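Local coordinates for protein putative serine phosphatase (Pseudomonas aeruginosa, PDB 6K4E) that probably dephosphorylates phosphothreonine or phosphoserine as the magnesium-dependent PP2C-type domain of SiaA, in a signalling pathway that controls biofilm formation, at residues 85-90 and 287-292; 125-130 and 152-157; 132-137 and 144-149; 238-243 and 293-298. All coordinates share one frame; numbering follows the deposited sequence.

Contact 1: 85-90 and 287-292; sequences LWKPRD and HPQRDD. With MG (magnesium ion), chain F.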
loop_
_atom_site.group_PDB
_atom_site.type_symbol
_atom_site.label_atom_id
_atom_site.label_comp_id
_atom_site.label_asym_id
_atom_site.label_seq_id
_atom_site.Cartn_x
_atom_site.Cartn_y
_atom_site.Cartn_z
ATOM N N LEU B 85 -4.056 -0.641 21.470
ATOM C CA LEU B 85 -4.316 0.793 21.549
ATOM C C LEU B 85 -3.870 1.311 20.181
ATOM O O LEU B 85 -2.695 1.192 19.839
ATOM C CB LEU B 85 -3.492 1.429 22.688
ATOM C CG LEU B 85 -4.039 2.713 23.332
ATOM C CD1 LEU B 85 -3.122 3.183 24.469
ATOM C CD2 LEU B 85 -4.203 3.861 22.304
ATOM N N TRP B 86 -4.805 1.771 19.354
ATOM C CA TRP B 86 -4.422 2.219 18.017
ATOM C C TRP B 86 -5.176 3.469 17.683
ATOM O O TRP B 86 -6.371 3.399 17.453
ATOM C CB TRP B 86 -4.684 1.122 16.975
ATOM C CG TRP B 86 -4.229 1.485 15.591
ATOM C CD1 TRP B 86 -2.950 1.514 15.124
ATOM C CD2 TRP B 86 -5.071 1.859 14.490
ATOM N NE1 TRP B 86 -2.938 1.885 13.792
ATOM C CE2 TRP B 86 -4.229 2.074 13.370
ATOM C CE3 TRP B 86 -6.459 1.993 14.324
ATOM C CZ2 TRP B 86 -4.737 2.396 12.106
ATOM C CZ3 TRP B 86 -6.956 2.347 13.079
ATOM C CH2 TRP B 86 -6.099 2.548 11.991
ATOM N N LYS B 87 -4.493 4.615 17.703
ATOM C CA LYS B 87 -5.148 5.882 17.462
ATOM C C LYS B 87 -4.333 6.719 16.494
ATOM O O LYS B 87 -3.406 7.406 16.939
ATOM C CB LYS B 87 -5.399 6.628 18.817
ATOM C CG LYS B 87 -6.018 8.051 18.754
ATOM C CD LYS B 87 -7.469 8.146 18.246
ATOM C CE LYS B 87 -7.907 9.583 18.051
ATOM N NZ LYS B 87 -7.353 10.185 16.806
ATOM N N PRO B 88 -4.702 6.733 15.177
ATOM C CA PRO B 88 -3.976 7.576 14.225
ATOM C C PRO B 88 -4.202 9.038 14.558
ATOM O O PRO B 88 -5.255 9.393 15.118
ATOM C CB PRO B 88 -4.625 7.213 12.871
ATOM C CG PRO B 88 -5.271 5.922 13.084
ATOM C CD PRO B 88 -5.788 6.006 14.486
ATOM N N ARG B 89 -3.218 9.888 14.237
ATOM C CA ARG B 89 -3.315 11.326 14.490
ATOM C C ARG B 89 -4.449 11.878 13.611
ATOM O O ARG B 89 -5.334 12.575 14.096
ATOM C CB ARG B 89 -1.990 12.017 14.204
ATOM C CG ARG B 89 -1.950 13.457 14.668
ATOM C CD ARG B 89 -0.667 14.119 14.206
ATOM N NE ARG B 89 -0.920 15.047 13.115
ATOM C CZ ARG B 89 -0.116 16.051 12.785
ATOM N NH1 ARG B 89 1.000 16.266 13.467
ATOM N NH2 ARG B 89 -0.422 16.851 11.775
ATOM N N ASP B 90 -4.446 11.508 12.330
ATOM C CA ASP B 90 -5.520 11.934 11.459
ATOM C C ASP B 90 -6.485 10.734 11.324
ATOM O O ASP B 90 -6.567 9.927 12.256
ATOM C CB ASP B 90 -4.960 12.540 10.166
ATOM C CG ASP B 90 -3.810 13.537 10.427
ATOM O OD1 ASP B 90 -3.958 14.411 11.324
ATOM O OD2 ASP B 90 -2.747 13.413 9.764
ATOM N N HIS B 287 -3.778 19.749 24.715
ATOM C CA HIS B 287 -2.776 19.582 23.653
ATOM C C HIS B 287 -3.276 18.703 22.518
ATOM O O HIS B 287 -3.813 17.621 22.780
ATOM C CB HIS B 287 -1.476 18.984 24.189
ATOM C CG HIS B 287 -0.671 19.938 24.996
ATOM N ND1 HIS B 287 -0.965 20.182 26.326
ATOM C CD2 HIS B 287 0.393 20.687 24.637
ATOM C CE1 HIS B 287 -0.064 21.056 26.736
ATOM N NE2 HIS B 287 0.779 21.382 25.758
ATOM N N PRO B 288 -3.060 19.103 21.247
ATOM C CA PRO B 288 -3.453 18.220 20.136
ATOM C C PRO B 288 -2.618 16.945 20.151
ATOM O O PRO B 288 -1.550 16.916 20.785
ATOM C CB PRO B 288 -3.129 19.058 18.887
ATOM C CG PRO B 288 -2.047 19.989 19.333
ATOM C CD PRO B 288 -2.422 20.342 20.749
ATOM N N GLN B 289 -3.121 15.880 19.492
ATOM C CA GLN B 289 -2.380 14.629 19.363
ATOM C C GLN B 289 -1.219 14.954 18.415
ATOM O O GLN B 289 -1.415 15.533 17.346
ATOM C CB GLN B 289 -3.265 13.504 18.814
ATOM C CG GLN B 289 -2.631 12.122 18.960
ATOM C CD GLN B 289 -3.491 11.030 18.406
ATOM O OE1 GLN B 289 -4.705 11.125 18.392
ATOM N NE2 GLN B 289 -2.887 9.959 17.939
ATOM N N ARG B 290 -0.014 14.681 18.877
ATOM C CA ARG B 290 1.240 15.007 18.200
ATOM C C ARG B 290 1.605 14.019 17.085
ATOM O O ARG B 290 2.178 14.424 16.083
ATOM C CB ARG B 290 2.353 15.088 19.285
ATOM C CG ARG B 290 3.590 15.796 18.844
ATOM C CD ARG B 290 4.283 16.482 19.987
ATOM N NE ARG B 290 5.058 17.573 19.424
ATOM C CZ ARG B 290 5.670 18.514 20.127
ATOM N NH1 ARG B 290 5.615 18.504 21.452
ATOM N NH2 ARG B 290 6.345 19.475 19.511
ATOM N N ASP B 291 1.287 12.717 17.277
ATOM C CA ASP B 291 1.646 11.648 16.344
ATOM C C ASP B 291 0.667 10.472 16.477
ATOM O O ASP B 291 -0.196 10.467 17.363
ATOM C CB ASP B 291 3.102 11.181 16.646
ATOM C CG ASP B 291 3.729 10.278 15.599
ATOM O OD1 ASP B 291 3.184 10.199 14.474
ATOM O OD2 ASP B 291 4.772 9.667 15.895
ATOM N N ASP B 292 0.753 9.518 15.541
ATOM C CA ASP B 292 -0.040 8.299 15.568
ATOM C C ASP B 292 0.375 7.524 16.820
ATOM O O ASP B 292 1.572 7.451 17.145
ATOM C CB ASP B 292 0.261 7.458 14.320
ATOM C CG ASP B 292 -0.098 8.141 13.040
ATOM O OD1 ASP B 292 -1.183 8.704 12.970
ATOM O OD2 ASP B 292 0.713 8.093 12.096
HETATM MG MG MG F . 5.583 8.074 15.121
HETATM O O HOH W 1 -2.193 10.300 11.110
HETATM O O HOH W 2 4.853 8.748 13.261
HETATM O O HOH W 3 3.853 6.778 15.838
HETATM O O HOH W 4 7.298 8.966 14.393
#
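The guanidinium of Arg89 turns one edge to the carbonyl of Arg290, where NH1 makes a weak but straight hydrogen bond to Arg290 O (3.4 Å). In the same plane lies Asp90 OD1, salt-bridged to NE. The Gln289 amide donates twice through NE2: Lys87 O, 2.8 Å away, lies in the amide plane and is met from above its own carbonyl plane, whereas the bond to Asp291 O is tilted. An extended side chain carries the amide this far, and two acceptors on one nitrogen fix its rotation. The amide oxygen OE1 takes a weak bond from Lys87 NZ (3.2 Å), an ammonium that also holds Pro88 O.

Asp292 OD1 uses its anti lone pair for Arg89 N, 2.7 Å away and almost in line with the N-H; a water that accepts from Asp90 N probably donates to the same oxygen. Next to it, Asp291 OD2 binds magnesium at 1.9 Å, completing a site with Asp112 and Asp238.

The contact thus pins the exit of edge strand 82-87 to the loop between helix 269-284 and strand 293-300, just beyond the backbone pairing of Lys87 with Ile293, while Gln243 grips the loop through Pro288 and Arg290.

Contact 2: 125-130 and 152-157; sequences MLARAA and QAMRSM
Leu126 O accepts the helical hydrogen bond of Ala130 N at 2.8 Å and, on the side turned to the partner helix, is touched by the methyl of Met157, whose CE lies 3.6 Å from that oxygen. The same methyl rests against Ala130 CB. The side chains of Leu126 and Met157 overlap flank to flank, pointing opposite ways, which brings CD2 of the leucine to 4.1 Å from SD of the methionine.

Met154 supplies the other half of the interface. Its chain folds back at chi2 and chi3 (-60° and -58°), bends that bring SD against the Leu126-Ala127 backbone and turn CE to Leu126 CB. SD comes to 3.7 Å from Ala127 N and also meets Ala130 CB at 3.9 Å. Within 125-130 and 152-157 the backbones are nearest at Ala130 and Ala153, where Ala130 CB and Ala153 CB stand 3.7 Å apart, two methyls meeting directly.

The segment axes approach to 9.2 Å at 131°, so the helices run obliquely, in broadly opposing directions. Ala127 and Met154 both reach Met171 of strand 171-179, so the helix pair is seated on a sheet of the domain. Toward the second subunit, Met125 and Ala129 pack on Met125 and Ala129 of that subunit.

With no hydrogen bond across it, the interface depends on dispersion and on burial of apolar surface; the small alanines permit the approach, and two flexible, polarisable methionines fill the wider part of the crossing.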
loop_
_atom_site.group_PDB
_atom_site.type_symbol
_atom_site.label_atom_id
_atom_site.label_comp_id
_atom_site.label_asym_id
_atom_site.label_seq_id
_atom_site.Cartn_x
_atom_site.Cartn_y
_atom_site.Cartn_z
ATOM N N MET B 125 0.429 0.170 3.763
ATOM C CA MET B 125 -0.068 -0.846 2.811
ATOM C C MET B 125 1.131 -1.617 2.244
ATOM O O MET B 125 1.142 -2.842 2.271
ATOM C CB MET B 125 -0.899 -0.229 1.658
ATOM C CG MET B 125 -2.079 0.606 2.086
ATOM S SD MET B 125 -3.380 -0.399 2.864
ATOM C CE MET B 125 -3.486 0.398 4.400
ATOM N N LEU B 126 2.150 -0.894 1.800
ATOM C CA LEU B 126 3.379 -1.471 1.263
ATOM C C LEU B 126 4.075 -2.333 2.306
ATOM O O LEU B 126 4.404 -3.483 2.005
ATOM C CB LEU B 126 4.315 -0.370 0.749
ATOM C CG LEU B 126 3.846 0.395 -0.486
ATOM C CD1 LEU B 126 4.758 1.594 -0.758
ATOM C CD2 LEU B 126 3.814 -0.515 -1.716
ATOM N N ALA B 127 4.235 -1.810 3.552
ATOM C CA ALA B 127 4.885 -2.520 4.646
ATOM C C ALA B 127 4.114 -3.768 5.085
ATOM O O ALA B 127 4.738 -4.777 5.392
ATOM C CB ALA B 127 5.109 -1.591 5.819
ATOM N N ARG B 128 2.767 -3.721 5.078
ATOM C CA ARG B 128 1.950 -4.881 5.441
ATOM C C ARG B 128 2.217 -6.034 4.458
ATOM O O ARG B 128 2.448 -7.162 4.893
ATOM C CB ARG B 128 0.450 -4.519 5.513
ATOM C CG ARG B 128 -0.528 -5.707 5.358
ATOM C CD ARG B 128 -0.571 -6.651 6.559
ATOM N NE ARG B 128 -1.035 -7.986 6.171
ATOM C CZ ARG B 128 -2.287 -8.417 6.253
ATOM N NH1 ARG B 128 -3.235 -7.635 6.742
ATOM N NH2 ARG B 128 -2.597 -9.638 5.853
ATOM N N ALA B 129 2.229 -5.736 3.154
ATOM C CA ALA B 129 2.526 -6.705 2.093
ATOM C C ALA B 129 3.974 -7.174 2.151
ATOM O O ALA B 129 4.216 -8.376 2.039
ATOM C CB ALA B 129 2.225 -6.101 0.735
ATOM N N ALA B 130 4.933 -6.248 2.360
ATOM C CA ALA B 130 6.361 -6.566 2.560
ATOM C C ALA B 130 6.559 -7.499 3.790
ATOM O O ALA B 130 7.413 -8.377 3.746
ATOM C CB ALA B 130 7.162 -5.285 2.766
ATOM N N GLN B 152 14.299 -5.395 2.338
ATOM C CA GLN B 152 14.554 -5.734 0.932
ATOM C C GLN B 152 13.304 -5.602 0.045
ATOM O O GLN B 152 13.370 -4.962 -1.008
ATOM C CB GLN B 152 15.209 -7.124 0.797
ATOM C CG GLN B 152 16.660 -7.189 1.315
ATOM C CD GLN B 152 17.590 -6.113 0.752
ATOM O OE1 GLN B 152 17.704 -5.908 -0.469
ATOM N NE2 GLN B 152 18.271 -5.392 1.641
ATOM N N ALA B 153 12.163 -6.154 0.522
ATOM C CA ALA B 153 10.860 -6.096 -0.132
ATOM C C ALA B 153 10.447 -4.637 -0.295
ATOM O O ALA B 153 9.970 -4.274 -1.369
ATOM C CB ALA B 153 9.820 -6.865 0.680
ATOM N N MET B 154 10.683 -3.785 0.736
ATOM C CA MET B 154 10.370 -2.352 0.656
ATOM C C MET B 154 11.232 -1.645 -0.397
ATOM O O MET B 154 10.687 -0.916 -1.217
ATOM C CB MET B 154 10.515 -1.672 2.010
ATOM C CG MET B 154 9.350 -1.958 2.976
ATOM S SD MET B 154 7.731 -1.428 2.373
ATOM C CE MET B 154 8.007 0.307 2.118
ATOM N N ARG B 155 12.555 -1.917 -0.422
ATOM C CA ARG B 155 13.511 -1.340 -1.398
ATOM C C ARG B 155 13.174 -1.743 -2.828
ATOM O O ARG B 155 13.466 -1.003 -3.784
ATOM C CB ARG B 155 14.942 -1.785 -1.097
ATOM C CG ARG B 155 15.469 -1.291 0.215
ATOM C CD ARG B 155 16.904 -1.718 0.437
ATOM N NE ARG B 155 17.323 -1.491 1.821
ATOM C CZ ARG B 155 17.809 -0.341 2.281
ATOM N NH1 ARG B 155 17.927 0.709 1.474
ATOM N NH2 ARG B 155 18.173 -0.229 3.552
ATOM N N SER B 156 12.583 -2.947 -2.957
ATOM C CA SER B 156 12.156 -3.544 -4.223
ATOM C C SER B 156 10.941 -2.828 -4.838
ATOM O O SER B 156 10.808 -2.829 -6.044
ATOM C CB SER B 156 11.854 -5.030 -4.020
ATOM O OG SER B 156 10.748 -5.454 -4.799
ATOM N N MET B 157 10.038 -2.275 -4.007
ATOM C CA MET B 157 8.809 -1.615 -4.447
ATOM C C MET B 157 8.929 -0.107 -4.565
ATOM O O MET B 157 8.240 0.476 -5.396
ATOM C CB MET B 157 7.634 -2.001 -3.532
ATOM C CG MET B 157 7.343 -3.474 -3.554
ATOM S SD MET B 157 5.927 -3.974 -2.569
ATOM C CE MET B 157 6.578 -3.823 -0.896
#

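Contact 3: 132-137 and 144-149; sequences DHAIEA and AAILGE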
loop_
_atom_site.group_PDB
_atom_site.type_symbol
_atom_site.label_atom_id
_atom_site.label_comp_id
_atom_site.label_asym_id
_atom_site.label_seq_id
_atom_site.Cartn_x
_atom_site.Cartn_y
_atom_site.Cartn_z
ATOM N N ASP B 132 4.240 -9.717 4.979
ATOM C CA ASP B 132 3.652 -10.992 4.549
ATOM C C ASP B 132 4.640 -11.773 3.696
ATOM O O ASP B 132 4.816 -12.971 3.915
ATOM C CB ASP B 132 2.348 -10.742 3.757
ATOM C CG ASP B 132 1.180 -10.346 4.637
ATOM O OD1 ASP B 132 1.421 -9.832 5.755
ATOM O OD2 ASP B 132 0.035 -10.521 4.206
ATOM N N HIS B 133 5.292 -11.092 2.735
ATOM C CA HIS B 133 6.321 -11.695 1.880
ATOM C C HIS B 133 7.443 -12.263 2.760
ATOM O O HIS B 133 7.799 -13.425 2.613
ATOM C CB HIS B 133 6.897 -10.672 0.877
ATOM C CG HIS B 133 8.189 -11.109 0.255
ATOM N ND1 HIS B 133 8.213 -11.869 -0.905
ATOM C CD2 HIS B 133 9.464 -10.915 0.678
ATOM C CE1 HIS B 133 9.495 -12.102 -1.156
ATOM N NE2 HIS B 133 10.284 -11.555 -0.227
ATOM N N ALA B 134 7.988 -11.435 3.667
ATOM C CA ALA B 134 9.077 -11.802 4.573
ATOM C C ALA B 134 8.727 -13.019 5.437
ATOM O O ALA B 134 9.539 -13.940 5.502
ATOM C CB ALA B 134 9.464 -10.610 5.433
ATOM N N ILE B 135 7.506 -13.053 6.042
ATOM C CA ILE B 135 7.027 -14.182 6.868
ATOM C C ILE B 135 7.002 -15.466 6.021
ATOM O O ILE B 135 7.407 -16.516 6.500
ATOM C CB ILE B 135 5.655 -13.899 7.562
ATOM C CG1 ILE B 135 5.752 -12.735 8.553
ATOM C CG2 ILE B 135 5.084 -15.176 8.261
ATOM C CD1 ILE B 135 4.328 -12.214 9.080
ATOM N N GLU B 136 6.565 -15.366 4.758
ATOM C CA GLU B 136 6.527 -16.480 3.818
ATOM C C GLU B 136 7.956 -16.909 3.399
ATOM O O GLU B 136 8.219 -18.102 3.310
ATOM C CB GLU B 136 5.665 -16.096 2.608
ATOM C CG GLU B 136 5.357 -17.225 1.637
ATOM C CD GLU B 136 4.330 -16.874 0.570
ATOM O OE1 GLU B 136 3.303 -16.244 0.915
ATOM O OE2 GLU B 136 4.557 -17.219 -0.615
ATOM N N ALA B 137 8.875 -15.951 3.194
ATOM C CA ALA B 137 10.259 -16.227 2.796
ATOM C C ALA B 137 11.123 -16.826 3.920
ATOM O O ALA B 137 11.948 -17.694 3.629
ATOM C CB ALA B 137 10.921 -14.961 2.259
ATOM N N ALA B 144 14.569 -10.937 13.426
ATOM C CA ALA B 144 15.674 -10.277 12.713
ATOM C C ALA B 144 15.669 -10.599 11.226
ATOM O O ALA B 144 15.879 -9.679 10.443
ATOM C CB ALA B 144 17.016 -10.630 13.328
ATOM N N ALA B 145 15.403 -11.877 10.832
ATOM C CA ALA B 145 15.326 -12.278 9.405
ATOM C C ALA B 145 14.125 -11.640 8.699
ATOM O O ALA B 145 14.255 -11.223 7.552
ATOM C CB ALA B 145 15.263 -13.787 9.269
ATOM N N ILE B 146 12.968 -11.529 9.416
ATOM C CA ILE B 146 11.735 -10.924 8.922
ATOM C C ILE B 146 11.994 -9.449 8.608
ATOM O O ILE B 146 11.594 -8.979 7.561
ATOM C CB ILE B 146 10.531 -11.156 9.907
ATOM C CG1 ILE B 146 10.195 -12.668 10.038
ATOM C CG2 ILE B 146 9.262 -10.397 9.446
ATOM C CD1 ILE B 146 9.433 -13.045 11.285
ATOM N N LEU B 147 12.674 -8.732 9.504
ATOM C CA LEU B 147 13.006 -7.310 9.353
ATOM C C LEU B 147 13.941 -7.052 8.187
ATOM O O LEU B 147 13.736 -6.078 7.469
ATOM C CB LEU B 147 13.580 -6.724 10.659
ATOM C CG LEU B 147 12.632 -6.608 11.855
ATOM C CD1 LEU B 147 13.322 -5.946 12.995
ATOM C CD2 LEU B 147 11.400 -5.806 11.519
ATOM N N GLY B 148 14.933 -7.937 7.997
ATOM C CA GLY B 148 15.903 -7.883 6.908
ATOM C C GLY B 148 15.218 -8.040 5.566
ATOM O O GLY B 148 15.413 -7.225 4.662
ATOM N N GLU B 149 14.362 -9.070 5.464
ATOM C CA GLU B 149 13.562 -9.392 4.295
ATOM C C GLU B 149 12.508 -8.310 4.013
ATOM O O GLU B 149 12.246 -8.047 2.836
ATOM C CB GLU B 149 12.906 -10.773 4.457
ATOM C CG GLU B 149 13.779 -11.937 4.006
ATOM C CD GLU B 149 14.179 -11.951 2.537
ATOM O OE1 GLU B 149 13.315 -11.674 1.674
ATOM O OE2 GLU B 149 15.361 -12.252 2.254
#
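Ala134 packs on Ile146 and Glu149 near the connection of a helical hairpin, formed by helices 117-138 and 143-157. The segment axes approach to 8.4 Å and make an angle of 129°, so the two helices diverge from a strict antiparallel pair.

The apolar contacts centre on Ala134. Its methyl sits against the partner backbone, CB being 3.4 Å from Ile146 O; it also faces Ile146 CG2 at 4.0 Å and presses on Glu149 CB at 3.6 Å, using only the aliphatic root of that acidic side chain. Ile135 CG1 adds a looser touch on Ile146 CG2. That methyl branch points toward helix 132-137, while Ile146 also meets Leu175 of strand 171-179, which ties the hairpin to the sheet it covers.

Polar groups gather at the more exposed margin. Glu149 bends at chi2 (-62°), which swings its carboxylate back toward helix 132-137, near Ala137 CB. His133 also packs on Glu136 of the second subunit, so this margin adjoins the dimer interface.

The imidazole and carboxylate planes are inclined by 38°, and Glu149 OE1 lies at the ring edge, near its plane, 3.6 Å from His133 NE2.

Contact 4: 238-243 and 293-298; sequences DGFLDQ and ITILSF. With MG (magnesium ion), chain H; MG (magnesium ion), chain F.
A single water accepts from two backbone amides on different elements, Phe240 N at 3.1 Å and Thr294 N at 2.9 Å, and so joins the short, weakly bonded helix at about 238-242 to the start of strand 293-298. No direct hydrogen bond runs between the two segments.

Around this bridge the contact is apolar. A chi1 of -167° turns Phe240 CG away from its own backbone N and lowers the ring onto the strand, where it is met from two directions. Ile295 CD1 sits over one face in a CH-pi contact, 3.9 Å from the ring centroid and 22° off the normal, displaced toward the rim on the CD2 side. Ile293 CG2 comes to the edge in the ring plane, 3.8 Å from Phe240 CD2. The other branch of Ile293 lies along the helix backbone, CG1 being 3.8 Å from both Gly239 C and Phe240 N. Phe252 meets the ring edge-to-face, and Gln243, whose amide is engaged with Pro288 and Arg290, touches Ile293 CD1 through OE1.

At the head of the helix Asp238 binds two magnesium ions. OD1 holds, at 2.3 Å, the ion shared with Asp112 and Asp291; OD2 binds a further ion at 2.2 Å, consistent with the additional metal site known in some PP2C phosphatases.

The chemistry is therefore split: isoleucine and phenylalanine lock the turn against strand 293-300, next to the edge strand 82-87, and the metal-binding aspartate at its head is probably held in place by that buried anchor.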
loop_
_atom_site.group_PDB
_atom_site.type_symbol
_atom_site.label_atom_id
_atom_site.label_comp_id
_atom_site.label_asym_id
_atom_site.label_seq_id
_atom_site.Cartn_x
_atom_site.Cartn_y
_atom_site.Cartn_z
ATOM N N ASP B 238 6.714 5.441 18.947
ATOM C CA ASP B 238 7.077 6.637 19.696
ATOM C C ASP B 238 5.899 7.590 20.049
ATOM O O ASP B 238 6.064 8.442 20.901
ATOM C CB ASP B 238 8.195 7.406 18.947
ATOM C CG ASP B 238 7.820 7.886 17.568
ATOM O OD1 ASP B 238 6.615 7.778 17.201
ATOM O OD2 ASP B 238 8.720 8.376 16.845
ATOM N N GLY B 239 4.787 7.503 19.328
ATOM C CA GLY B 239 3.662 8.423 19.473
ATOM C C GLY B 239 3.148 8.697 20.874
ATOM O O GLY B 239 2.928 9.849 21.235
ATOM N N PHE B 240 2.900 7.642 21.658
ATOM C CA PHE B 240 2.409 7.734 23.038
ATOM C C PHE B 240 3.487 8.409 23.919
ATOM O O PHE B 240 3.156 9.254 24.761
ATOM C CB PHE B 240 2.084 6.307 23.588
ATOM C CG PHE B 240 1.294 6.279 24.884
ATOM C CD1 PHE B 240 1.912 6.520 26.107
ATOM C CD2 PHE B 240 -0.074 5.993 24.881
ATOM C CE1 PHE B 240 1.173 6.491 27.295
ATOM C CE2 PHE B 240 -0.804 5.964 26.074
ATOM C CZ PHE B 240 -0.179 6.209 27.269
ATOM N N LEU B 241 4.772 8.026 23.725
ATOM C CA LEU B 241 5.889 8.545 24.550
ATOM C C LEU B 241 6.234 9.958 24.146
ATOM O O LEU B 241 6.822 10.685 24.934
ATOM C CB LEU B 241 7.152 7.628 24.460
ATOM C CG LEU B 241 7.081 6.278 25.215
ATOM C CD1 LEU B 241 6.351 5.190 24.390
ATOM C CD2 LEU B 241 8.455 5.767 25.509
ATOM N N ASP B 242 5.858 10.358 22.945
ATOM C CA ASP B 242 6.115 11.710 22.445
ATOM C C ASP B 242 4.944 12.635 22.662
ATOM O O ASP B 242 5.072 13.826 22.410
ATOM C CB ASP B 242 6.523 11.677 20.952
ATOM C CG ASP B 242 7.884 11.055 20.674
ATOM O OD1 ASP B 242 8.643 10.803 21.651
ATOM O OD2 ASP B 242 8.203 10.851 19.489
ATOM N N GLN B 243 3.805 12.112 23.131
ATOM C CA GLN B 243 2.630 12.953 23.368
ATOM C C GLN B 243 2.928 14.096 24.320
ATOM O O GLN B 243 3.249 13.854 25.492
ATOM C CB GLN B 243 1.443 12.159 23.892
ATOM C CG GLN B 243 0.145 13.005 24.031
ATOM C CD GLN B 243 -0.257 13.712 22.742
ATOM O OE1 GLN B 243 -0.459 13.089 21.695
ATOM N NE2 GLN B 243 -0.292 15.032 22.774
ATOM N N ILE B 293 -0.604 6.987 17.534
ATOM C CA ILE B 293 -0.362 6.214 18.746
ATOM C C ILE B 293 -0.697 4.725 18.497
ATOM O O ILE B 293 -1.689 4.412 17.844
ATOM C CB ILE B 293 -1.138 6.833 19.962
ATOM C CG1 ILE B 293 -0.582 8.238 20.304
ATOM C CG2 ILE B 293 -1.119 5.916 21.201
ATOM C CD1 ILE B 293 -1.481 9.155 21.097
ATOM N N THR B 294 0.174 3.823 18.981
ATOM C CA THR B 294 -0.004 2.374 18.945
ATOM C C THR B 294 0.686 1.774 20.124
ATOM O O THR B 294 1.846 2.077 20.377
ATOM C CB THR B 294 0.532 1.684 17.669
ATOM O OG1 THR B 294 0.151 2.454 16.544
ATOM C CG2 THR B 294 -0.035 0.233 17.502
ATOM N N ILE B 295 -0.052 0.929 20.856
ATOM C CA ILE B 295 0.473 0.108 21.925
ATOM C C ILE B 295 -0.141 -1.275 21.735
ATOM O O ILE B 295 -1.347 -1.424 21.825
ATOM C CB ILE B 295 0.273 0.638 23.379
ATOM C CG1 ILE B 295 0.876 2.028 23.570
ATOM C CG2 ILE B 295 0.836 -0.379 24.410
ATOM C CD1 ILE B 295 0.832 2.497 25.072
ATOM N N LEU B 296 0.701 -2.271 21.481
ATOM C CA LEU B 296 0.276 -3.654 21.378
ATOM C C LEU B 296 0.893 -4.394 22.546
ATOM O O LEU B 296 2.115 -4.401 22.725
ATOM C CB LEU B 296 0.660 -4.273 20.016
ATOM C CG LEU B 296 0.137 -5.681 19.692
ATOM C CD1 LEU B 296 -1.312 -5.885 20.140
ATOM C CD2 LEU B 296 0.335 -6.002 18.229
ATOM N N SER B 297 0.020 -4.920 23.411
ATOM C CA SER B 297 0.458 -5.613 24.601
ATOM C C SER B 297 0.003 -7.025 24.543
ATOM O O SER B 297 -1.025 -7.299 23.947
ATOM C CB SER B 297 -0.063 -4.918 25.853
ATOM O OG SER B 297 0.315 -5.582 27.048
ATOM N N PHE B 298 0.798 -7.921 25.137
ATOM C CA PHE B 298 0.600 -9.370 25.205
ATOM C C PHE B 298 1.202 -9.926 26.482
ATOM O O PHE B 298 2.138 -9.354 27.021
ATOM C CB PHE B 298 1.169 -10.058 23.961
ATOM C CG PHE B 298 2.642 -9.854 23.685
ATOM C CD1 PHE B 298 3.102 -8.695 23.065
ATOM C CD2 PHE B 298 3.560 -10.842 23.986
ATOM C CE1 PHE B 298 4.471 -8.523 22.779
ATOM C CE2 PHE B 298 4.921 -10.663 23.706
ATOM C CZ PHE B 298 5.371 -9.512 23.090
HETATM MG MG MG H . 10.960 8.177 16.804
HETATM MG MG MG F . 5.583 8.074 15.121
HETATM O O HOH W 4 7.298 8.966 14.393
HETATM O O HOH W 5 2.569 4.803 20.381
HETATM O O HOH W 3 3.853 6.778 15.838
HETATM O O HOH W 2 4.853 8.748 13.261
HETATM O O HOH W 6 10.658 10.287 15.966
HETATM O O HOH W 7 10.923 8.064 14.465
#

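Contacts 1 and 4 adjoin the same magnesium ion, to which 287-292 gives Asp291 and 238-243 gives Asp238, and they share the sheet in which strands 82-87 and 293-300 are neighbours. Contact 4 is the buried member, near the centre of the chain and mostly apolar; contact 1 is partly exposed and built from hydrogen bonds between a strand end with its following turn and a loop. Contacts 2 and 3 lie along one helix pair, with centres about 10 Å apart, and both border the second subunit. Contact 2 is apolar between side chains and largely buried, whereas contact 3 pairs a small apolar centre with a polar margin. Contacts 1 and 3 lie on opposite sides of the chain's centre.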